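Local coordinates for uncharacterized protein (Bacillus cereus, PDB 5F2H) that is of unknown function but, as a member of the alpha/beta hydrolase superfamily, is probably a hydrolase, at residues Thr217-Lys221 / Leu244-Leu248; Pro233-Asp239 / Cys269-Phe273; Ile253-Val257 / Ile282-Phe286. The contacts are given in a common frame with arbitrary orientation. Residues are numbered along the deposited sequence.

Contact 1 (Thr217-Lys221 / Leu244-Leu248)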
ATOM      1  N   THR B 217      20.001  -2.506 -18.823  1.00 66.62           N
ATOM      2  CA  THR B 217      19.077  -3.579 -18.452  1.00 66.25           C
ATOM      3  C   THR B 217      17.651  -3.322 -18.924  1.00 67.24           C
ATOM      4  O   THR B 217      17.026  -4.181 -19.541  1.00 66.41           O
ATOM      5  CB  THR B 217      19.112  -3.802 -16.919  1.00 60.00           C
ATOM      6  OG1 THR B 217      20.449  -4.159 -16.532  1.00 59.10           O
ATOM      7  CG2 THR B 217      18.204  -4.919 -16.513  1.00 59.10           C
ATOM      8  N   ILE B 218      17.136  -2.141 -18.617  1.00 68.57           N
ATOM      9  CA  ILE B 218      15.789  -1.779 -19.031  1.00 70.67           C
ATOM     10  C   ILE B 218      15.571  -1.955 -20.514  1.00 72.24           C
ATOM     11  O   ILE B 218      14.576  -2.526 -20.925  1.00 76.91           O
ATOM     12  CB  ILE B 218      15.494  -0.295 -18.786  1.00 71.72           C
ATOM     13  CG1 ILE B 218      15.418  -0.003 -17.285  1.00 73.72           C
ATOM     14  CG2 ILE B 218      14.162   0.092 -19.428  1.00 73.81           C
ATOM     15  CD1 ILE B 218      15.174   1.464 -16.960  1.00 71.53           C
ATOM     16  N   LEU B 219      16.505  -1.434 -21.303  1.00 70.79           N
ATOM     17  CA  LEU B 219      16.423  -1.475 -22.752  1.00 73.39           C
ATOM     18  C   LEU B 219      16.470  -2.871 -23.347  1.00 77.83           C
ATOM     19  O   LEU B 219      15.936  -3.076 -24.431  1.00 80.82           O
ATOM     20  CB  LEU B 219      17.476  -0.570 -23.384  1.00 73.16           C
ATOM     21  CG  LEU B 219      17.350   0.900 -22.957  1.00 70.28           C
ATOM     22  CD1 LEU B 219      18.420   1.731 -23.648  1.00 69.92           C
ATOM     23  CD2 LEU B 219      15.966   1.478 -23.232  1.00 69.65           C
ATOM     24  N   HIS B 220      17.115  -3.816 -22.665  1.00 78.00           N
ATOM     25  CA  HIS B 220      17.154  -5.201 -23.129  1.00 81.06           C
ATOM     26  C   HIS B 220      15.965  -5.951 -22.544  1.00 82.08           C
ATOM     27  O   HIS B 220      15.919  -7.185 -22.565  1.00 81.07           O
ATOM     28  CB  HIS B 220      18.460  -5.878 -22.765  1.00 81.65           C
ATOM     29  CG  HIS B 220      19.607  -5.418 -23.589  1.00 85.66           C
ATOM     30  ND1 HIS B 220      20.064  -6.135 -24.674  1.00 94.54           N
ATOM     31  CD2 HIS B 220      20.344  -4.288 -23.544  1.00 85.15           C
ATOM     32  CE1 HIS B 220      21.064  -5.483 -25.238  1.00 97.32           C
ATOM     33  NE2 HIS B 220      21.257  -4.361 -24.567  1.00 94.53           N
ATOM     34  N   LYS B 221      14.979  -5.180 -22.080  1.00 82.60           N
ATOM     35  CA  LYS B 221      13.756  -5.694 -21.482  1.00 86.94           C
ATOM     36  C   LYS B 221      14.023  -6.811 -20.474  1.00 88.30           C
ATOM     37  O   LYS B 221      13.246  -7.752 -20.345  1.00 92.68           O
ATOM     38  CB  LYS B 221      12.739  -6.121 -22.559  1.00 94.20           C
ATOM     39  CG  LYS B 221      12.320  -4.975 -23.486  1.00 95.83           C
ATOM     40  CD  LYS B 221      11.077  -5.223 -24.348  1.00103.92           C
ATOM     41  CE  LYS B 221      11.168  -6.423 -25.284  1.00110.15           C
ATOM     42  NZ  LYS B 221      12.174  -6.250 -26.363  1.00113.56           N
ATOM     43  N   LEU B 244      17.844   1.089 -29.408  1.00109.48           N
ATOM     44  CA  LEU B 244      17.307   0.554 -28.168  1.00101.56           C
ATOM     45  C   LEU B 244      16.481   1.528 -27.337  1.00101.76           C
ATOM     46  O   LEU B 244      15.585   1.105 -26.605  1.00 98.35           O
ATOM     47  CB  LEU B 244      18.444  -0.037 -27.348  1.00 93.20           C
ATOM     48  CG  LEU B 244      18.935  -1.365 -27.892  1.00 93.19           C
ATOM     49  CD1 LEU B 244      20.263  -1.786 -27.304  1.00 90.77           C
ATOM     50  CD2 LEU B 244      17.894  -2.450 -27.661  1.00 92.55           C
ATOM     51  N   LEU B 245      16.766   2.819 -27.457  1.00102.94           N
ATOM     52  CA  LEU B 245      16.010   3.831 -26.718  1.00102.18           C
ATOM     53  C   LEU B 245      14.529   3.858 -27.128  1.00104.79           C
ATOM     54  O   LEU B 245      13.713   4.464 -26.457  1.00 98.35           O
ATOM     55  CB  LEU B 245      16.666   5.213 -26.853  1.00103.08           C
ATOM     56  CG  LEU B 245      18.026   5.366 -26.144  1.00100.29           C
ATOM     57  CD1 LEU B 245      18.755   6.643 -26.542  1.00102.63           C
ATOM     58  CD2 LEU B 245      17.874   5.277 -24.633  1.00 96.71           C
ATOM     59  N   GLU B 246      14.196   3.224 -28.249  1.00115.15           N
ATOM     60  CA  GLU B 246      12.813   3.144 -28.716  1.00122.69           C
ATOM     61  C   GLU B 246      11.955   2.506 -27.634  1.00117.19           C
ATOM     62  O   GLU B 246      10.835   2.928 -27.379  1.00116.37           O
ATOM     63  CB  GLU B 246      12.731   2.271 -29.971  1.00130.54           C
ATOM     64  CG  GLU B 246      11.311   1.986 -30.456  1.00138.05           C
ATOM     65  CD  GLU B 246      11.274   1.097 -31.692  1.00148.82           C
ATOM     66  OE1 GLU B 246      12.311   0.975 -32.383  1.00152.83           O
ATOM     67  OE2 GLU B 246      10.196   0.538 -31.995  1.00149.16           O
ATOM     68  N   VAL B 247      12.512   1.480 -27.003  1.00113.18           N
ATOM     69  CA  VAL B 247      11.833   0.742 -25.952  1.00108.59           C
ATOM     70  C   VAL B 247      11.137   1.662 -24.951  1.00107.59           C
ATOM     71  O   VAL B 247      10.114   1.303 -24.374  1.00105.68           O
ATOM     72  CB  VAL B 247      12.809  -0.207 -25.221  1.00103.72           C
ATOM     73  CG1 VAL B 247      12.117  -0.910 -24.064  1.00102.65           C
ATOM     74  CG2 VAL B 247      13.384  -1.236 -26.185  1.00106.83           C
ATOM     75  N   LEU B 248      11.668   2.859 -24.761  1.00112.56           N
ATOM     76  CA  LEU B 248      11.075   3.803 -23.815  1.00114.68           C
ATOM     77  C   LEU B 248       9.737   4.418 -24.266  1.00117.20           C
ATOM     78  O   LEU B 248       8.931   4.832 -23.435  1.00116.09           O
ATOM     79  CB  LEU B 248      12.074   4.922 -23.523  1.00115.19           C
ATOM     80  CG  LEU B 248      13.437   4.489 -22.966  1.00114.27           C
ATOM     81  CD1 LEU B 248      14.345   5.702 -22.839  1.00114.12           C
ATOM     82  CD2 LEU B 248      13.307   3.766 -21.636  1.00116.61           C
TER
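A Schellman motif ends helix 209-219 here, in the alpha/beta hydrolase domain, and its last turn packs against Leu244-Leu248, the approach to the short helix 247-250. Lys221, with phi 46°, is the C-prime residue: its N bonds Ile218 O at 2.9 Å, and Asp222 N returns to Thr217 O. No hydrogen bond crosses between the segments, so apolar side chains do the joining. Leu219 is the central side chain, with its CA-to-CB bond directed toward Leu244-Leu248. In its mt rotamer (chi1 -59°, chi2 -179°) it spreads two methyls over the partner: CD1 sits 3.7 Å from Leu245 CD2 and 4.1 Å from Leu244 CB, while CD2 lies 3.9 Å from Leu248 CD2. Leu244, Leu245 and Leu248 are all mt as well; Leu245 starts out away from Leu219, and its end comes back. Val247, chi1 t, has its CA-to-CB bond directed toward Thr217-Lys221 and puts CG2 3.6 Å from Leu219 O. At the margins, His220 NE2 approaches Leu244 CD1 to 3.9 Å, and the aliphatic part of Lys221 lies against Val247, CG to CG1 4.1 Å. Beyond the pair, Leu245 and Leu248 also rest on helix 267-279. The tightest approach is Leu219 CD2 to Leu244 O, at 3.4 Å.

Contact 2 (Pro233-Asp239 / Cys269-Phe273); sequences PWLPEID and CTQQF
Residues 233-239 form an irregular loop, extended through Pro233-Leu235 (Leu235 phi/psi -130/82°) and then folding into a type I beta turn from Leu235 to Ile238, with Pro236 (-75/-18°) and Glu237 (-118/38°) as its central pair. Cys269-Phe273 is regular alpha helix, Phe273 N to Cys269 O 2.9 Å. The loop runs beside it with CA pairs Pro233-Thr270 6.1 Å, Leu235-Cys269 5.4 Å and Ile238-Phe273 6.3 Å. Cys269, chi1 p, turns its sulfur to the loop and accepts a nearly straight hydrogen bond from Leu235 N, 3.6 Å to SG at 175°. The same SG lies 3.3 Å from Pro233 O and makes an oblique sulfur-aromatic contact with Trp234, 5.4 Å from the centroid of its five-membered ring. Leu235 (mt) places CD1 over the face of Phe273 (chi1 t), 4.0 Å from the ring centroid, a CH-pi contact. Ile238 (tp) CD1 meets that ring's edge, 3.3 Å from Phe273 CD1, and Ile238 CG2 is 3.0 Å from Gln272 OE1. The CA-to-CB bond of Trp234 leads away from the helix; its side chain lies about 4 Å from a bound Tris, probably from the crystallisation liquor, and touches the putative nucleophile elbow. The loop follows strand 227-231 and touches helices 209-219 and 267-279: Pro233 meets Ala211, Phe273 meets Leu215, and Thr270 and Phe273 reach Val257 on strand 254-260.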
ATOM      1  N   PRO B 233      24.064  10.285 -14.189  1.00 56.08           N
ATOM      2  CA  PRO B 233      24.325   9.068 -14.963  1.00 57.61           C
ATOM      3  C   PRO B 233      25.503   9.181 -15.924  1.00 60.53           C
ATOM      4  O   PRO B 233      25.745  10.254 -16.502  1.00 60.29           O
ATOM      5  CB  PRO B 233      23.046   8.886 -15.774  1.00 57.68           C
ATOM      6  CG  PRO B 233      22.494  10.261 -15.904  1.00 59.14           C
ATOM      7  CD  PRO B 233      22.839  10.975 -14.633  1.00 58.86           C
ATOM      8  N   TRP B 234      26.239   8.082 -16.062  1.00 60.88           N
ATOM      9  CA  TRP B 234      27.389   8.023 -16.934  1.00 64.22           C
ATOM     10  C   TRP B 234      26.960   7.165 -18.104  1.00 66.86           C
ATOM     11  O   TRP B 234      26.822   5.945 -17.978  1.00 68.41           O
ATOM     12  CB  TRP B 234      28.593   7.459 -16.203  1.00 65.63           C
ATOM     13  CG  TRP B 234      29.786   7.418 -17.048  1.00 68.31           C
ATOM     14  CD1 TRP B 234      30.464   8.502 -17.555  1.00 72.38           C
ATOM     15  CD2 TRP B 234      30.566   6.271 -17.366  1.00 68.21           C
ATOM     16  NE1 TRP B 234      31.569   8.082 -18.264  1.00 77.12           N
ATOM     17  CE2 TRP B 234      31.664   6.717 -18.156  1.00 74.01           C
ATOM     18  CE3 TRP B 234      30.431   4.909 -17.101  1.00 66.19           C
ATOM     19  CZ2 TRP B 234      32.623   5.841 -18.675  1.00 71.51           C
ATOM     20  CZ3 TRP B 234      31.394   4.030 -17.623  1.00 70.24           C
ATOM     21  CH2 TRP B 234      32.476   4.508 -18.397  1.00 71.25           C
ATOM     22  N   LEU B 235      26.759   7.823 -19.246  1.00 65.83           N
ATOM     23  CA  LEU B 235      26.288   7.180 -20.448  1.00 67.15           C
ATOM     24  C   LEU B 235      27.177   7.536 -21.620  1.00 71.95           C
ATOM     25  O   LEU B 235      26.801   8.383 -22.438  1.00 73.33           O
ATOM     26  CB  LEU B 235      24.878   7.701 -20.688  1.00 67.14           C
ATOM     27  CG  LEU B 235      23.998   7.459 -19.456  1.00 63.06           C
ATOM     28  CD1 LEU B 235      22.715   8.288 -19.447  1.00 62.78           C
ATOM     29  CD2 LEU B 235      23.724   5.970 -19.302  1.00 62.26           C
ATOM     30  N   PRO B 236      28.316   6.826 -21.755  1.00 74.01           N
ATOM     31  CA  PRO B 236      29.319   7.052 -22.798  1.00 77.39           C
ATOM     32  C   PRO B 236      28.988   6.570 -24.228  1.00 83.85           C
ATOM     33  O   PRO B 236      29.639   7.006 -25.181  1.00 88.17           O
ATOM     34  CB  PRO B 236      30.530   6.290 -22.258  1.00 75.71           C
ATOM     35  CG  PRO B 236      29.939   5.155 -21.486  1.00 73.17           C
ATOM     36  CD  PRO B 236      28.553   5.548 -21.057  1.00 70.00           C
ATOM     37  N   GLU B 237      28.014   5.681 -24.380  1.00 87.57           N
ATOM     38  CA  GLU B 237      27.642   5.157 -25.695  1.00 93.33           C
ATOM     39  C   GLU B 237      26.211   5.544 -25.979  1.00 94.27           C
ATOM     40  O   GLU B 237      25.455   4.754 -26.539  1.00 88.39           O
ATOM     41  CB  GLU B 237      27.689   3.631 -25.658  1.00 94.98           C
ATOM     42  CG  GLU B 237      29.037   3.035 -25.287  1.00101.02           C
ATOM     43  CD  GLU B 237      28.921   1.602 -24.770  1.00106.85           C
ATOM     44  OE1 GLU B 237      27.898   1.287 -24.120  1.00107.63           O
ATOM     45  OE2 GLU B 237      29.880   0.813 -24.924  1.00107.39           O
ATOM     46  N   ILE B 238      25.823   6.748 -25.579  1.00 99.42           N
ATOM     47  CA  ILE B 238      24.443   7.179 -25.771  1.00104.06           C
ATOM     48  C   ILE B 238      24.021   7.162 -27.241  1.00104.51           C
ATOM     49  O   ILE B 238      22.854   6.887 -27.534  1.00105.73           O
ATOM     50  CB  ILE B 238      24.158   8.556 -25.124  1.00108.53           C
ATOM     51  CG1 ILE B 238      22.655   8.806 -25.048  1.00105.45           C
ATOM     52  CG2 ILE B 238      24.885   9.671 -25.866  1.00117.37           C
ATOM     53  CD1 ILE B 238      21.930   7.752 -24.244  1.00104.20           C
ATOM     54  N   ASP B 239      24.944   7.474 -28.154  1.00105.22           N
ATOM     55  CA  ASP B 239      24.615   7.448 -29.581  1.00107.76           C
ATOM     56  C   ASP B 239      24.417   6.010 -30.056  1.00106.85           C
ATOM     57  O   ASP B 239      23.461   5.724 -30.782  1.00106.18           O
ATOM     58  CB  ASP B 239      25.665   8.158 -30.443  1.00109.64           C
ATOM     59  CG  ASP B 239      25.672   9.666 -30.245  1.00111.36           C
ATOM     60  OD1 ASP B 239      24.847  10.185 -29.452  1.00114.87           O
ATOM     61  OD2 ASP B 239      26.492  10.337 -30.909  1.00106.71           O
ATOM     62  N   CYS B 269      27.218  13.673 -21.171  1.00 88.67           N
ATOM     63  CA  CYS B 269      26.385  12.513 -21.462  1.00 84.13           C
ATOM     64  C   CYS B 269      24.966  12.623 -20.906  1.00 80.00           C
ATOM     65  O   CYS B 269      24.017  12.136 -21.507  1.00 78.97           O
ATOM     66  CB  CYS B 269      27.057  11.263 -20.902  1.00 83.74           C
ATOM     67  SG  CYS B 269      27.388  11.363 -19.124  1.00 78.50           S
ATOM     68  N   THR B 270      24.808  13.260 -19.757  1.00 77.18           N
ATOM     69  CA  THR B 270      23.479  13.390 -19.182  1.00 77.55           C
ATOM     70  C   THR B 270      22.636  14.321 -20.034  1.00 81.31           C
ATOM     71  O   THR B 270      21.444  14.092 -20.209  1.00 82.08           O
ATOM     72  CB  THR B 270      23.499  13.904 -17.730  1.00 74.44           C
ATOM     73  OG1 THR B 270      24.274  13.016 -16.918  1.00 68.73           O
ATOM     74  CG2 THR B 270      22.080  13.996 -17.180  1.00 73.12           C
ATOM     75  N   GLN B 271      23.243  15.360 -20.591  1.00 90.26           N
ATOM     76  CA  GLN B 271      22.462  16.286 -21.422  1.00 95.72           C
ATOM     77  C   GLN B 271      22.212  15.676 -22.804  1.00 93.47           C
ATOM     78  O   GLN B 271      21.151  15.892 -23.369  1.00 96.95           O
ATOM     79  CB  GLN B 271      23.102  17.672 -21.493  1.00 98.57           C
ATOM     80  CG  GLN B 271      22.129  18.741 -21.968  1.00102.21           C
ATOM     81  CD  GLN B 271      22.662  20.155 -21.795  1.00107.18           C
ATOM     82  OE1 GLN B 271      21.899  21.090 -21.535  1.00108.07           O
ATOM     83  NE2 GLN B 271      23.980  20.308 -21.862  1.00109.91           N
ATOM     84  N   GLN B 272      23.151  14.878 -23.318  1.00 92.41           N
ATOM     85  CA  GLN B 272      22.968  14.214 -24.622  1.00 95.45           C
ATOM     86  C   GLN B 272      21.823  13.227 -24.502  1.00 89.26           C
ATOM     87  O   GLN B 272      21.017  13.079 -25.413  1.00 90.56           O
ATOM     88  CB  GLN B 272      24.197  13.411 -25.030  1.00100.15           C
ATOM     89  CG  GLN B 272      25.471  14.214 -25.177  1.00109.47           C
ATOM     90  CD  GLN B 272      26.658  13.329 -25.483  1.00117.02           C
ATOM     91  OE1 GLN B 272      26.494  12.154 -25.811  1.00119.59           O
ATOM     92  NE2 GLN B 272      27.864  13.885 -25.373  1.00123.79           N
ATOM     93  N   PHE B 273      21.784  12.528 -23.374  1.00 82.78           N
ATOM     94  CA  PHE B 273      20.746  11.557 -23.118  1.00 79.05           C
ATOM     95  C   PHE B 273      19.389  12.235 -23.077  1.00 78.41           C
ATOM     96  O   PHE B 273      18.455  11.815 -23.758  1.00 78.44           O
ATOM     97  CB  PHE B 273      21.066  10.805 -21.839  1.00 76.82           C
ATOM     98  CG  PHE B 273      19.977   9.875 -21.381  1.00 78.85           C
ATOM     99  CD1 PHE B 273      19.678   8.733 -22.099  1.00 79.73           C
ATOM    100  CD2 PHE B 273      19.353  10.068 -20.157  1.00 76.36           C
ATOM    101  CE1 PHE B 273      18.700   7.855 -21.668  1.00 78.93           C
ATOM    102  CE2 PHE B 273      18.386   9.189 -19.714  1.00 78.32           C
ATOM    103  CZ  PHE B 273      18.063   8.076 -20.471  1.00 78.94           C
TER

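Contact 3 (Ile253-Val257 / Ile282-Phe286)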
ATOM      1  N   ILE B 253       7.230   4.792 -20.198  1.00102.86           N
ATOM      2  CA  ILE B 253       8.000   4.883 -18.964  1.00 94.10           C
ATOM      3  C   ILE B 253       8.381   6.340 -18.719  1.00 94.46           C
ATOM      4  O   ILE B 253       8.757   7.049 -19.660  1.00 97.81           O
ATOM      5  CB  ILE B 253       9.302   4.068 -19.054  1.00 87.66           C
ATOM      6  CG1 ILE B 253       9.015   2.617 -19.448  1.00 84.48           C
ATOM      7  CG2 ILE B 253      10.063   4.147 -17.739  1.00 84.79           C
ATOM      8  CD1 ILE B 253      10.248   1.754 -19.577  1.00 81.34           C
ATOM      9  N   LYS B 254       8.292   6.784 -17.464  1.00 92.36           N
ATOM     10  CA  LYS B 254       8.638   8.171 -17.102  1.00 87.07           C
ATOM     11  C   LYS B 254      10.052   8.239 -16.528  1.00 79.22           C
ATOM     12  O   LYS B 254      10.472   7.350 -15.800  1.00 80.29           O
ATOM     13  CB  LYS B 254       7.627   8.750 -16.118  1.00 89.84           C
ATOM     14  CG  LYS B 254       6.204   8.804 -16.656  1.00 95.01           C
ATOM     15  CD  LYS B 254       5.253   9.493 -15.687  1.00 98.52           C
ATOM     16  CE  LYS B 254       3.819   9.490 -16.201  1.00104.78           C
ATOM     17  NZ  LYS B 254       2.870  10.174 -15.277  1.00107.89           N
ATOM     18  N   GLY B 255      10.787   9.289 -16.870  1.00 74.83           N
ATOM     19  CA  GLY B 255      12.159   9.445 -16.402  1.00 72.58           C
ATOM     20  C   GLY B 255      12.401  10.744 -15.660  1.00 77.02           C
ATOM     21  O   GLY B 255      11.887  11.800 -16.035  1.00 77.82           O
ATOM     22  N   TYR B 256      13.158  10.657 -14.572  1.00 78.74           N
ATOM     23  CA  TYR B 256      13.472  11.823 -13.780  1.00 77.33           C
ATOM     24  C   TYR B 256      14.978  11.761 -13.717  1.00 72.17           C
ATOM     25  O   TYR B 256      15.536  10.802 -13.198  1.00 67.01           O
ATOM     26  CB  TYR B 256      12.853  11.719 -12.390  1.00 82.11           C
ATOM     27  CG  TYR B 256      12.837  13.028 -11.610  1.00 87.41           C
ATOM     28  CD1 TYR B 256      13.969  13.491 -10.948  1.00 89.79           C
ATOM     29  CD2 TYR B 256      11.665  13.773 -11.498  1.00 90.38           C
ATOM     30  CE1 TYR B 256      13.941  14.672 -10.222  1.00 92.24           C
ATOM     31  CE2 TYR B 256      11.627  14.946 -10.772  1.00 94.91           C
ATOM     32  CZ  TYR B 256      12.767  15.389 -10.136  1.00 96.44           C
ATOM     33  OH  TYR B 256      12.724  16.566  -9.431  1.00104.45           O
ATOM     34  N   VAL B 257      15.631  12.730 -14.343  1.00 70.77           N
ATOM     35  CA  VAL B 257      17.088  12.786 -14.380  1.00 65.63           C
ATOM     36  C   VAL B 257      17.565  14.056 -13.690  1.00 66.44           C
ATOM     37  O   VAL B 257      16.980  15.130 -13.866  1.00 69.46           O
ATOM     38  CB  VAL B 257      17.598  12.765 -15.827  1.00 62.47           C
ATOM     39  CG1 VAL B 257      19.111  12.894 -15.856  1.00 60.77           C
ATOM     40  CG2 VAL B 257      17.133  11.494 -16.516  1.00 61.36           C
ATOM     41  N   ILE B 282       9.736  11.061 -25.023  1.00102.52           N
ATOM     42  CA  ILE B 282       9.550  10.201 -23.849  1.00 98.84           C
ATOM     43  C   ILE B 282       9.205  11.106 -22.680  1.00 99.11           C
ATOM     44  O   ILE B 282       9.981  12.001 -22.351  1.00 99.96           O
ATOM     45  CB  ILE B 282      10.845   9.454 -23.488  1.00 95.51           C
ATOM     46  CG1 ILE B 282      11.463   8.768 -24.714  1.00 96.09           C
ATOM     47  CG2 ILE B 282      10.574   8.467 -22.364  1.00 92.96           C
ATOM     48  CD1 ILE B 282      10.599   7.692 -25.314  1.00 97.09           C
ATOM     49  N   GLU B 283       8.073  10.871 -22.024  1.00101.72           N
ATOM     50  CA  GLU B 283       7.686  11.728 -20.898  1.00102.96           C
ATOM     51  C   GLU B 283       8.823  11.671 -19.844  1.00 97.87           C
ATOM     52  O   GLU B 283       9.227  10.598 -19.393  1.00 95.45           O
ATOM     53  CB  GLU B 283       6.312  11.337 -20.328  1.00106.67           C
ATOM     54  CG  GLU B 283       5.638  12.472 -19.562  1.00113.03           C
ATOM     55  CD  GLU B 283       4.231  12.132 -19.084  1.00116.10           C
ATOM     56  OE1 GLU B 283       3.750  11.014 -19.377  1.00115.08           O
ATOM     57  OE2 GLU B 283       3.599  12.997 -18.432  1.00115.42           O
ATOM     58  N   HIS B 284       9.398  12.821 -19.511  1.00 96.53           N
ATOM     59  CA  HIS B 284      10.481  12.851 -18.533  1.00 96.06           C
ATOM     60  C   HIS B 284      10.646  14.247 -17.965  1.00 99.61           C
ATOM     61  O   HIS B 284       9.903  15.163 -18.321  1.00108.51           O
ATOM     62  CB  HIS B 284      11.805  12.445 -19.175  1.00 93.63           C
ATOM     63  CG  HIS B 284      12.359  13.472 -20.111  1.00 97.91           C
ATOM     64  ND1 HIS B 284      12.084  13.482 -21.462  1.00100.00           N
ATOM     65  CD2 HIS B 284      13.174  14.531 -19.886  1.00 97.43           C
ATOM     66  CE1 HIS B 284      12.711  14.498 -22.029  1.00102.24           C
ATOM     67  NE2 HIS B 284      13.375  15.152 -21.094  1.00100.54           N
ATOM     68  N   GLU B 285      11.635  14.407 -17.092  1.00 97.55           N
ATOM     69  CA  GLU B 285      11.913  15.698 -16.489  1.00100.39           C
ATOM     70  C   GLU B 285      13.364  15.778 -16.021  1.00 93.84           C
ATOM     71  O   GLU B 285      13.792  15.023 -15.157  1.00 92.86           O
ATOM     72  CB  GLU B 285      10.928  15.971 -15.358  1.00109.14           C
ATOM     73  CG  GLU B 285      11.119  17.319 -14.690  1.00119.76           C
ATOM     74  CD  GLU B 285      10.003  17.645 -13.724  1.00127.78           C
ATOM     75  OE1 GLU B 285       8.867  17.165 -13.944  1.00130.56           O
ATOM     76  OE2 GLU B 285      10.253  18.424 -12.780  1.00138.58           O
ATOM     77  N   PHE B 286      14.118  16.695 -16.620  1.00 92.68           N
ATOM     78  CA  PHE B 286      15.528  16.893 -16.301  1.00 88.22           C
ATOM     79  C   PHE B 286      15.703  18.082 -15.403  1.00 89.27           C
ATOM     80  O   PHE B 286      15.107  19.136 -15.628  1.00 94.48           O
ATOM     81  CB  PHE B 286      16.336  17.049 -17.582  1.00 87.56           C
ATOM     82  CG  PHE B 286      17.772  17.406 -17.365  1.00 85.98           C
ATOM     83  CD1 PHE B 286      18.571  16.652 -16.512  1.00 82.88           C
ATOM     84  CD2 PHE B 286      18.380  18.355 -18.174  1.00 87.80           C
ATOM     85  CE1 PHE B 286      19.917  16.941 -16.359  1.00 82.02           C
ATOM     86  CE2 PHE B 286      19.730  18.635 -18.048  1.00 87.78           C
ATOM     87  CZ  PHE B 286      20.500  17.929 -17.135  1.00 86.36           C
TER
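This is the parallel strand pairing of a beta-alpha-beta unit: strand 254-260, helix 267-279, then strand 284-289, the outermost strand at one end of the parallel sheet within this chain. The short strand axes run 4.7 Å apart at 6°, with Gly255 opposite His284, Tyr256 opposite Glu285 and Val257 opposite Phe286.

Backbone hydrogen bonds follow the staggered parallel pattern. Gly255 N gives to Glu283 O (3.2 Å), Glu285 N to Gly255 O (2.8 Å), and Val257 N to Glu285 O (3.0 Å), so Glu285 bridges two residues of the neighbouring strand. CA-H...O contacts supplement these: Glu283 O and Glu285 O are also approached by Lys254 CA (3.4 Å) and Tyr256 CA (3.5 Å) respectively, and Val257 O by Phe286 CA (3.3 Å).

Polar side chains add less across the pair. Lys254 NZ stays 4.3 Å from Glu283 OE1, beyond a salt bridge; it hydrogen-bonds Ser315 and makes a cation-pi contact with Tyr310. Tyr256, on the same sheet face as Glu285, lies against helix 300-313 and bonds Glu306 through OH. On the second strand, His284 (chi1 p) folds back so that ND1 donates to Ile282 O at 2.7 Å.

Apolar packing occupies the face of Val257, His284 and Phe286, where helix 267-279 covers the sheet through Val274, Leu277 and Thr270. There Val257 CG1 touches Phe286 CD1 at 3.9 Å.

How the contacts relate
From the N terminus, contact 1 opens at the end of helix 209-219; the chain then runs through strand 227-231 into 233-239, which opens contact 2, before 244-248 closes contact 1. Contact 2 waits for helix 267-279, and strand 254-260 opens contact 3 before that helix arrives; strand 284-289 closes contact 3 last. Contact 2 therefore crosses both others, while contacts 1 and 3 follow in series. Their side chains meet: Leu245 touches Phe273 and Ile238, Leu248 touches Ile282 and Ile253, and Thr270 packs on Val257 and Phe286. Together they tie helices 209-219, 247-250 and 267-279 and the loop after strand 227-231 to strands 254-260 and 284-289 of the parallel sheet.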